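Local atomic coordinates of legionella ubiquitin-specific protease A domain-containing protein (Legionella pneumophila subsp. pneumophila, PDB entry 5DGG), a protein that is probably a ubiquitin-specific cysteine protease of the papain-like clan, seen here in its central domain, and possibly a metaeffector of Legionella. Residues A[11-16]-A[136-141]; A[86-90]-A[127-132]. Residue numbers count along the deposited sequence, not the author numbering.

Contact 1 (A[11-16]-A[136-141]); sequences MTLLMP and TCAYSH
This is a buried helix-end contact: the last turn of helix 8-14 and the loop after it pack on the middle of helix 132-146 in the domain core. Residues 11-14 are helical; Met15 (phi/psi -56/148) and Pro16 (-59/159) then turn extended, bringing the CA atoms of Met15 and Cys137 to 5.3 Å and those of Pro16 and His141 to 5.9 Å. Leu14 O accepts a nearly straight hydrogen bond from His141 NE2 (2.7 Å; chi1 m): a carbonyl of the last helical turn taken up by a side chain of another helix. Pro16 lies over a face of that ring in a CH-pi contact, CD 3.8 Å from its centroid. Cys137 SG fits among Met11 SD at 3.4 Å, Met15 CG at 4.0 Å and Leu14 CB at 4.1 Å; both methionines are mmm. Met15 CE merely packs beside Ser140 OG (3.4 Å), which donates to Thr136 O (2.7 Å) and also bonds Tyr68. Leu14 packs on helix 171-183, His141 on helix 156-165, and Met15 and Ser140 on strand 54-60.

Contact 2 (A[86-90]-A[127-132]); sequences FDPYG and GDAYSC
The contact lies at what looks like the catalytic centre of a papain-like cysteine protease: Cys132 starts a helix, His63 touches it, and Asp87 hydrogen-bonds His63, an arrangement consistent with a Cys-His-Asp triad. Two loops meet here. Residues 87-90 form a type I beta turn closed by Gly90 N to Asp87 O, 2.9 Å, with Pro88 (phi/psi -49/-26) and Tyr89 (-82/-22) at its corners. Asp87 OD1 also accepts from Tyr89 N at 2.9 Å, making an Asx turn. Opposite, Gly127 has positive phi (74/25), Asp128 is extended (-114/144), and Ser131 precedes the helix as its N-cap residue, without a capping bond from its side chain. Tyr89 and Gly127 have CA atoms 4.9 Å apart, Pro88 and Cys132 5.6 Å. Tyr89 (chi1 -82°, chi2 22°) reaches across with a ring face against Gly127, whose CA makes a CH-pi contact 3.9 Å from the centroid. Tyr89 OH comes to 3.0 Å from Ala129 N, but at too poor an angle for a hydrogen bond. Cys132 (m) makes a sulfur-aromatic contact: its SG lies 3.7 Å from Tyr89 CE1 and 4.7 Å from the ring centroid, oblique to the ring. Cys132 CB lies 3.9 Å from Pro88 CG. One water bridges the backbones, donating to Pro88 O and accepting from Gly127 N, each at 2.8 Å. Beyond the two loops, Asp87 OD2 forms a salt bridge with Arg65 and the Tyr89 ring meets that of His63. The turn follows strand 81-86, while 127-132 leads from strand 115-120 into helix 132-146.

Both contacts use helix 132-146: contact 2 takes its first residue, Cys132, and contact 1 its middle. Their centres lie 14 Å apart, and contact 2 falls within the loop that contact 1 closes along the chain. Contact 1 is fully buried, held by sulfur and aliphatic packing, a proline-on-imidazole CH-pi contact and one direct hydrogen bond between side chain and backbone. Contact 2 is partly exposed, and at this probable active site a water, rather than a direct hydrogen bond, bridges its loops beside the tyrosine ring. The two touch directly: Tyr139 stacks on Phe86, and Thr136, its hydroxyl bonded to Cys132 O, packs against Pro88. One helix thus runs from the presumed nucleophile into the core.

Contact 1 (A[11-16]-A[136-141])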
ATOM      1  N   MET A  11       8.548  -0.322   7.176  1.00 34.96           N
ATOM      2  CA  MET A  11       7.438  -0.744   6.299  1.00 33.25           C
ATOM      3  C   MET A  11       7.703  -2.165   5.806  1.00 35.38           C
ATOM      4  O   MET A  11       6.809  -3.015   5.797  1.00 33.85           O
ATOM      5  CB  MET A  11       7.272   0.181   5.089  1.00 31.11           C
ATOM      6  CG  MET A  11       6.952   1.649   5.387  1.00 30.90           C
ATOM      7  SD  MET A  11       5.335   1.844   6.165  1.00 31.59           S
ATOM      8  CE  MET A  11       4.344   1.577   4.664  1.00 29.06           C
ATOM      9  N   THR A  12       8.935  -2.420   5.369  1.00 37.49           N
ATOM     10  CA  THR A  12       9.303  -3.755   4.887  1.00 38.34           C
ATOM     11  C   THR A  12       8.962  -4.811   5.940  1.00 41.77           C
ATOM     12  O   THR A  12       8.352  -5.813   5.635  1.00 40.87           O
ATOM     13  CB  THR A  12      10.779  -3.790   4.495  1.00 40.08           C
ATOM     14  OG1 THR A  12      10.988  -2.856   3.425  1.00 34.67           O
ATOM     15  CG2 THR A  12      11.178  -5.182   4.054  1.00 41.88           C
ATOM     16  N   LEU A  13       9.266  -4.533   7.196  1.00 42.76           N
ATOM     17  CA  LEU A  13       9.023  -5.499   8.254  1.00 45.11           C
ATOM     18  C   LEU A  13       7.533  -5.737   8.455  1.00 42.95           C
ATOM     19  O   LEU A  13       7.109  -6.891   8.586  1.00 44.30           O
ATOM     20  CB  LEU A  13       9.666  -5.039   9.576  1.00 47.83           C
ATOM     21  CG  LEU A  13       9.986  -6.140  10.591  1.00 53.03           C
ATOM     22  CD1 LEU A  13      11.096  -7.039  10.055  1.00 54.14           C
ATOM     23  CD2 LEU A  13      10.368  -5.557  11.948  1.00 53.85           C
ATOM     24  N   LEU A  14       6.732  -4.670   8.448  1.00 38.33           N
ATOM     25  CA  LEU A  14       5.334  -4.789   8.867  1.00 38.95           C
ATOM     26  C   LEU A  14       4.295  -4.990   7.753  1.00 34.70           C
ATOM     27  O   LEU A  14       3.199  -5.456   8.017  1.00 35.13           O
ATOM     28  CB  LEU A  14       4.931  -3.577   9.681  1.00 40.69           C
ATOM     29  CG  LEU A  14       3.823  -3.799  10.710  1.00 43.50           C
ATOM     30  CD1 LEU A  14       3.902  -5.136  11.451  1.00 46.66           C
ATOM     31  CD2 LEU A  14       3.950  -2.683  11.723  1.00 44.76           C
ATOM     32  N   MET A  15       4.618  -4.594   6.535  1.00 31.97           N
ATOM     33  CA  MET A  15       3.726  -4.819   5.389  1.00 28.85           C
ATOM     34  C   MET A  15       3.397  -6.308   5.243  1.00 28.59           C
ATOM     35  O   MET A  15       4.213  -7.161   5.574  1.00 28.98           O
ATOM     36  CB  MET A  15       4.341  -4.273   4.094  1.00 27.50           C
ATOM     37  CG  MET A  15       4.230  -2.760   3.913  1.00 26.44           C
ATOM     38  SD  MET A  15       2.580  -2.142   3.508  1.00 25.90           S
ATOM     39  CE  MET A  15       2.348  -2.855   1.850  1.00 25.87           C
ATOM     40  N   PRO A  16       2.191  -6.623   4.757  1.00 28.29           N
ATOM     41  CA  PRO A  16       1.888  -8.021   4.375  1.00 27.83           C
ATOM     42  C   PRO A  16       2.871  -8.458   3.291  1.00 29.33           C
ATOM     43  O   PRO A  16       3.487  -7.604   2.642  1.00 28.16           O
ATOM     44  CB  PRO A  16       0.470  -7.947   3.787  1.00 27.28           C
ATOM     45  CG  PRO A  16       0.239  -6.508   3.473  1.00 27.68           C
ATOM     46  CD  PRO A  16       1.131  -5.680   4.355  1.00 26.06           C
ATOM     47  N   THR A 136      -0.855   3.156   6.374  1.00 22.20           N
ATOM     48  CA  THR A 136      -0.668   2.482   5.110  1.00 21.78           C
ATOM     49  C   THR A 136      -0.409   0.969   5.324  1.00 23.59           C
ATOM     50  O   THR A 136      -0.941   0.124   4.579  1.00 22.77           O
ATOM     51  CB  THR A 136       0.455   3.205   4.289  1.00 22.33           C
ATOM     52  OG1 THR A 136      -0.027   4.502   3.903  1.00 22.01           O
ATOM     53  CG2 THR A 136       0.792   2.407   3.082  1.00 21.58           C
ATOM     54  N   CYS A 137       0.354   0.616   6.359  1.00 24.76           N
ATOM     55  CA  CYS A 137       0.631  -0.776   6.677  1.00 25.53           C
ATOM     56  C   CYS A 137      -0.621  -1.501   7.080  1.00 25.79           C
ATOM     57  O   CYS A 137      -0.952  -2.608   6.560  1.00 25.29           O
ATOM     58  CB  CYS A 137       1.665  -0.903   7.792  1.00 29.96           C
ATOM     59  SG  CYS A 137       3.352  -0.698   7.230  1.00 35.61           S
ATOM     60  N   ALA A 138      -1.398  -0.857   7.952  1.00 25.86           N
ATOM     61  CA  ALA A 138      -2.616  -1.477   8.435  1.00 25.00           C
ATOM     62  C   ALA A 138      -3.657  -1.576   7.327  1.00 25.04           C
ATOM     63  O   ALA A 138      -4.364  -2.582   7.199  1.00 24.02           O
ATOM     64  CB  ALA A 138      -3.179  -0.719   9.614  1.00 27.46           C
ATOM     65  N   TYR A 139      -3.780  -0.528   6.532  1.00 23.97           N
ATOM     66  CA  TYR A 139      -4.714  -0.572   5.391  1.00 23.70           C
ATOM     67  C   TYR A 139      -4.350  -1.683   4.371  1.00 23.32           C
ATOM     68  O   TYR A 139      -5.260  -2.342   3.796  1.00 22.17           O
ATOM     69  CB  TYR A 139      -4.878   0.819   4.763  1.00 22.20           C
ATOM     70  CG  TYR A 139      -6.030   0.948   3.765  1.00 23.84           C
ATOM     71  CD1 TYR A 139      -7.298   1.203   4.189  1.00 24.87           C
ATOM     72  CD2 TYR A 139      -5.810   0.805   2.381  1.00 23.52           C
ATOM     73  CE1 TYR A 139      -8.366   1.276   3.318  1.00 27.10           C
ATOM     74  CE2 TYR A 139      -6.857   0.918   1.475  1.00 24.37           C
ATOM     75  CZ  TYR A 139      -8.147   1.149   1.956  1.00 25.66           C
ATOM     76  OH  TYR A 139      -9.219   1.279   1.129  1.00 25.70           O
ATOM     77  N   SER A 140      -3.036  -1.881   4.176  1.00 22.91           N
ATOM     78  CA  SER A 140      -2.548  -2.908   3.314  1.00 22.59           C
ATOM     79  C   SER A 140      -2.936  -4.325   3.828  1.00 23.58           C
ATOM     80  O   SER A 140      -3.254  -5.249   3.060  1.00 24.28           O
ATOM     81  CB  SER A 140      -1.029  -2.768   3.139  1.00 23.29           C
ATOM     82  OG  SER A 140      -0.705  -1.549   2.466  1.00 21.20           O
ATOM     83  N   HIS A 141      -2.842  -4.525   5.127  1.00 24.82           N
ATOM     84  CA  HIS A 141      -3.363  -5.736   5.745  1.00 25.02           C
ATOM     85  C   HIS A 141      -4.885  -5.873   5.510  1.00 25.37           C
ATOM     86  O   HIS A 141      -5.367  -6.934   5.159  1.00 27.03           O
ATOM     87  CB  HIS A 141      -3.011  -5.743   7.226  1.00 26.21           C
ATOM     88  CG  HIS A 141      -1.587  -6.109   7.499  1.00 28.08           C
ATOM     89  ND1 HIS A 141      -1.159  -7.415   7.555  1.00 30.97           N
ATOM     90  CD2 HIS A 141      -0.485  -5.351   7.654  1.00 28.42           C
ATOM     91  CE1 HIS A 141       0.142  -7.446   7.768  1.00 31.62           C
ATOM     92  NE2 HIS A 141       0.575  -6.207   7.834  1.00 30.52           N
TER

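Contact 2 (A[86-90]-A[127-132])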
ATOM      1  N   PHE A  86      -4.530   5.176  -1.990  1.00 20.58           N
ATOM      2  CA  PHE A  86      -4.928   5.403  -0.585  1.00 20.98           C
ATOM      3  C   PHE A  86      -3.993   6.420   0.069  1.00 20.60           C
ATOM      4  O   PHE A  86      -2.786   6.261   0.053  1.00 19.24           O
ATOM      5  CB  PHE A  86      -4.883   4.084   0.198  1.00 21.18           C
ATOM      6  CG  PHE A  86      -5.012   4.228   1.680  1.00 21.56           C
ATOM      7  CD1 PHE A  86      -6.248   4.396   2.264  1.00 21.86           C
ATOM      8  CD2 PHE A  86      -3.879   4.202   2.489  1.00 22.29           C
ATOM      9  CE1 PHE A  86      -6.366   4.507   3.640  1.00 23.05           C
ATOM     10  CE2 PHE A  86      -3.992   4.294   3.849  1.00 23.29           C
ATOM     11  CZ  PHE A  86      -5.249   4.436   4.432  1.00 23.06           C
ATOM     12  N   ASP A  87      -4.572   7.465   0.628  1.00 21.19           N
ATOM     13  CA  ASP A  87      -3.808   8.419   1.398  1.00 23.09           C
ATOM     14  C   ASP A  87      -4.358   8.447   2.842  1.00 22.66           C
ATOM     15  O   ASP A  87      -5.557   8.688   3.058  1.00 22.59           O
ATOM     16  CB  ASP A  87      -3.959   9.769   0.721  1.00 23.77           C
ATOM     17  CG  ASP A  87      -3.106  10.844   1.345  1.00 25.26           C
ATOM     18  OD1 ASP A  87      -2.936  10.857   2.577  1.00 26.03           O
ATOM     19  OD2 ASP A  87      -2.627  11.719   0.593  1.00 28.64           O
ATOM     20  N   PRO A  88      -3.494   8.176   3.848  1.00 23.19           N
ATOM     21  CA  PRO A  88      -3.911   8.207   5.247  1.00 25.11           C
ATOM     22  C   PRO A  88      -4.679   9.481   5.651  1.00 26.45           C
ATOM     23  O   PRO A  88      -5.499   9.430   6.585  1.00 29.15           O
ATOM     24  CB  PRO A  88      -2.583   8.127   5.989  1.00 24.57           C
ATOM     25  CG  PRO A  88      -1.728   7.322   5.079  1.00 23.87           C
ATOM     26  CD  PRO A  88      -2.102   7.761   3.714  1.00 23.30           C
ATOM     27  N   TYR A  89      -4.456  10.593   4.974  1.00 27.46           N
ATOM     28  CA  TYR A  89      -5.112  11.876   5.389  1.00 30.63           C
ATOM     29  C   TYR A  89      -6.522  11.959   4.859  1.00 33.49           C
ATOM     30  O   TYR A  89      -7.345  12.690   5.394  1.00 30.21           O
ATOM     31  CB  TYR A  89      -4.372  13.125   4.907  1.00 32.26           C
ATOM     32  CG  TYR A  89      -3.189  13.574   5.736  1.00 32.37           C
ATOM     33  CD1 TYR A  89      -2.515  12.709   6.577  1.00 30.32           C
ATOM     34  CD2 TYR A  89      -2.716  14.874   5.626  1.00 35.89           C
ATOM     35  CE1 TYR A  89      -1.365  13.114   7.255  1.00 32.45           C
ATOM     36  CE2 TYR A  89      -1.603  15.306   6.341  1.00 36.45           C
ATOM     37  CZ  TYR A  89      -0.939  14.426   7.164  1.00 34.62           C
ATOM     38  OH  TYR A  89       0.179  14.849   7.861  1.00 35.43           O
ATOM     39  N   GLY A  90      -6.802  11.208   3.805  1.00 30.23           N
ATOM     40  CA  GLY A  90      -8.104  11.252   3.172  1.00 29.96           C
ATOM     41  C   GLY A  90      -7.914  11.203   1.675  1.00 29.18           C
ATOM     42  O   GLY A  90      -6.805  11.409   1.182  1.00 26.65           O
ATOM     43  N   GLY A 127      -4.546  12.675  10.383  1.00 34.99           N
ATOM     44  CA  GLY A 127      -4.080  13.880   9.721  1.00 36.40           C
ATOM     45  C   GLY A 127      -2.748  14.401  10.243  1.00 36.35           C
ATOM     46  O   GLY A 127      -2.487  15.581  10.133  1.00 40.35           O
ATOM     47  N   ASP A 128      -1.915  13.531  10.809  1.00 36.29           N
ATOM     48  CA  ASP A 128      -0.567  13.884  11.307  1.00 37.93           C
ATOM     49  C   ASP A 128       0.503  13.154  10.468  1.00 35.81           C
ATOM     50  O   ASP A 128       0.314  11.987  10.102  1.00 35.38           O
ATOM     51  CB  ASP A 128      -0.408  13.440  12.756  1.00 39.55           C
ATOM     52  CG  ASP A 128      -1.290  14.220  13.715  1.00 43.96           C
ATOM     53  OD1 ASP A 128      -1.654  15.356  13.393  1.00 44.94           O
ATOM     54  OD2 ASP A 128      -1.603  13.683  14.797  1.00 47.35           O
ATOM     55  N   ALA A 129       1.632  13.795  10.210  1.00 34.75           N
ATOM     56  CA  ALA A 129       2.631  13.192   9.317  1.00 35.65           C
ATOM     57  C   ALA A 129       3.170  11.851   9.840  1.00 33.95           C
ATOM     58  O   ALA A 129       3.334  10.875   9.067  1.00 30.52           O
ATOM     59  CB  ALA A 129       3.781  14.180   9.084  1.00 38.67           C
ATOM     60  N   TYR A 130       3.432  11.793  11.155  1.00 33.08           N
ATOM     61  CA  TYR A 130       4.169  10.661  11.706  1.00 33.46           C
ATOM     62  C   TYR A 130       3.491   9.296  11.527  1.00 29.69           C
ATOM     63  O   TYR A 130       4.179   8.310  11.550  1.00 28.05           O
ATOM     64  CB  TYR A 130       4.523  10.857  13.186  1.00 34.58           C
ATOM     65  CG  TYR A 130       3.399  10.604  14.152  1.00 35.88           C
ATOM     66  CD1 TYR A 130       3.315   9.397  14.859  1.00 36.25           C
ATOM     67  CD2 TYR A 130       2.420  11.568  14.399  1.00 37.26           C
ATOM     68  CE1 TYR A 130       2.275   9.146  15.743  1.00 35.89           C
ATOM     69  CE2 TYR A 130       1.377  11.314  15.274  1.00 37.05           C
ATOM     70  CZ  TYR A 130       1.322  10.110  15.949  1.00 36.26           C
ATOM     71  OH  TYR A 130       0.321   9.877  16.854  1.00 38.13           O
ATOM     72  N   SER A 131       2.161   9.247  11.392  1.00 28.64           N
ATOM     73  CA  SER A 131       1.456   7.974  11.413  1.00 27.05           C
ATOM     74  C   SER A 131       1.050   7.471  10.000  1.00 28.46           C
ATOM     75  O   SER A 131       0.356   6.491   9.910  1.00 26.68           O
ATOM     76  CB  SER A 131       0.236   8.048  12.315  1.00 28.52           C
ATOM     77  OG  SER A 131      -0.668   9.058  11.886  1.00 30.13           O
ATOM     78  N   CYS A 132       1.542   8.090   8.922  1.00 28.45           N
ATOM     79  CA  CYS A 132       1.102   7.712   7.579  1.00 27.03           C
ATOM     80  C   CYS A 132       1.532   6.282   7.277  1.00 24.69           C
ATOM     81  O   CYS A 132       0.803   5.570   6.661  1.00 24.42           O
ATOM     82  CB  CYS A 132       1.642   8.670   6.524  1.00 29.14           C
ATOM     83  SG  CYS A 132       0.893  10.317   6.519  1.00 32.09           S
TER
HETATM   84  O   HOH W   1      -4.248  10.221   8.991  1.00 26.64           O